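Side-chain contact in ADP-ribosylation factor guanine nucleotide-exchange factor SEC7 (PDB 4OIY), which activates the small GTPase ARF1 at the trans-Golgi network by guanine nucleotide exchange, through the Sec7 domain that makes up this chain, and so takes part in vesicle budding: residues A[118-123]-A[128-133]. Residues are numbered along the deposited sequence; the frame is centred on the assembly and turned at random.
Sequences RFVDQN and SKADTA
Val120 meets Ala130 and Ala133 with its two methyl branches, a small apolar contact between the last turn of helix 105-122 and the first turn of helix 130-148. Val120 CG2 touches the methyl of Ala130, 3.9 Å from its CB. Val120 CG1 lies 3.9 Å from Ala130 CA and 4.0 Å from Ala133 CB. The fork is set by chi1 of -61°: CG1 stands anti to the carbonyl carbon, while CG2 falls between that carbon and the backbone N, so that CG2 faces Ala130 while CG1 spans Ala130 and Ala133. Small alanine side chains on the facing segment let the backbones approach, Val120 CA and Ala130 CA lying 6.0 Å apart. The two segments bury just 139 Å² between them.

Asn123, the first residue to leave helical geometry after helix 105-122, turns its side chain back onto the last turn. Its ND2 donates to Phe119 O over 3.1 Å, with an N-H...O angle of 151°, and sits above one face of the Phe119 ring, toward the rim. The same amide is held from outside by Phe83 O and Gly85 N, which fix its rotation. Asp121, a magnesium-binding residue, belongs to this turn but makes no contact with 128-133.

The contact joins two consecutive helices across the short loop between them in the all-helical Sec7 domain. Helix 88-96 packs against both segments: Phe119 rests on Ile88 and Ala91, and Ala133 touches Ile88 as well.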
# COMPACT_ATOMS: atom_id res chain seq x y z
N ARG A 118 -7.38 0.45 8.87
CA ARG A 118 -8.28 1.19 7.99
C ARG A 118 -9.31 0.25 7.41
O ARG A 118 -10.51 0.56 7.37
CB ARG A 118 -7.49 1.88 6.87
CG ARG A 118 -8.30 2.66 5.84
CD ARG A 118 -8.84 3.94 6.42
NE ARG A 118 -9.54 4.76 5.43
CZ ARG A 118 -10.28 5.82 5.73
NH1 ARG A 118 -10.42 6.22 6.99
NH2 ARG A 118 -10.87 6.50 4.76
N PHE A 119 -8.87 -0.92 6.96
CA PHE A 119 -9.81 -1.87 6.37
C PHE A 119 -10.89 -2.27 7.36
O PHE A 119 -12.08 -2.29 7.02
CB PHE A 119 -9.11 -3.13 5.84
CG PHE A 119 -10.06 -4.09 5.19
CD1 PHE A 119 -10.44 -3.92 3.87
CD2 PHE A 119 -10.66 -5.09 5.93
CE1 PHE A 119 -11.36 -4.76 3.28
CE2 PHE A 119 -11.58 -5.95 5.34
CZ PHE A 119 -11.92 -5.78 4.02
N VAL A 120 -10.51 -2.58 8.59
CA VAL A 120 -11.52 -3.01 9.57
C VAL A 120 -12.41 -1.85 10.00
O VAL A 120 -13.59 -2.05 10.27
CB VAL A 120 -10.93 -3.77 10.78
CG1 VAL A 120 -10.22 -5.03 10.32
CG2 VAL A 120 -10.05 -2.88 11.63
N ASP A 121 -11.86 -0.64 10.05
CA ASP A 121 -12.64 0.54 10.44
C ASP A 121 -13.77 0.78 9.46
O ASP A 121 -14.89 1.15 9.85
CB ASP A 121 -11.75 1.78 10.52
CG ASP A 121 -12.48 3.00 11.07
OD1 ASP A 121 -13.17 2.87 12.10
OD2 ASP A 121 -12.34 4.08 10.48
N GLN A 122 -13.49 0.55 8.19
CA GLN A 122 -14.44 0.83 7.12
C GLN A 122 -15.31 -0.36 6.77
O GLN A 122 -16.29 -0.22 6.04
CB GLN A 122 -13.69 1.29 5.89
CG GLN A 122 -12.95 2.59 6.12
CD GLN A 122 -12.42 3.14 4.84
OE1 GLN A 122 -11.61 2.50 4.18
NE2 GLN A 122 -12.89 4.32 4.45
N ASN A 123 -14.95 -1.53 7.28
CA ASN A 123 -15.73 -2.74 7.06
C ASN A 123 -15.99 -3.45 8.37
O ASN A 123 -15.50 -4.55 8.60
CB ASN A 123 -15.00 -3.65 6.08
CG ASN A 123 -14.88 -3.02 4.71
OD1 ASN A 123 -15.84 -2.97 3.95
ND2 ASN A 123 -13.69 -2.52 4.40
N SER A 128 -13.39 -9.46 13.45
CA SER A 128 -13.52 -8.91 14.80
C SER A 128 -12.28 -8.12 15.24
O SER A 128 -12.38 -7.21 16.07
CB SER A 128 -13.78 -10.04 15.79
OG SER A 128 -12.80 -11.06 15.69
N LYS A 129 -11.12 -8.45 14.66
CA LYS A 129 -9.85 -7.86 15.07
C LYS A 129 -9.04 -7.43 13.86
O LYS A 129 -9.00 -8.15 12.85
CB LYS A 129 -9.02 -8.87 15.87
CG LYS A 129 -9.74 -9.53 17.03
CD LYS A 129 -9.96 -8.57 18.18
CE LYS A 129 -10.59 -9.30 19.36
NZ LYS A 129 -10.66 -8.43 20.57
N ALA A 130 -8.38 -6.29 13.96
CA ALA A 130 -7.44 -5.85 12.93
C ALA A 130 -6.29 -6.85 12.73
O ALA A 130 -5.78 -6.98 11.62
CB ALA A 130 -6.89 -4.47 13.25
N ASP A 131 -5.90 -7.56 13.78
CA ASP A 131 -4.78 -8.51 13.69
C ASP A 131 -5.08 -9.59 12.65
O ASP A 131 -4.19 -10.07 11.98
CB ASP A 131 -4.50 -9.15 15.07
CG ASP A 131 -3.11 -9.75 15.18
OD1 ASP A 131 -2.19 -9.27 14.50
OD2 ASP A 131 -2.93 -10.69 15.98
N THR A 132 -6.36 -9.95 12.52
CA THR A 132 -6.76 -10.94 11.52
C THR A 132 -6.51 -10.41 10.11
O THR A 132 -5.94 -11.10 9.28
CB THR A 132 -8.25 -11.28 11.67
OG1 THR A 132 -8.49 -11.76 13.00
CG2 THR A 132 -8.67 -12.33 10.66
N ALA A 133 -6.93 -9.17 9.85
CA ALA A 133 -6.70 -8.55 8.55
C ALA A 133 -5.20 -8.35 8.29
O ALA A 133 -4.73 -8.53 7.17
CB ALA A 133 -7.44 -7.23 8.44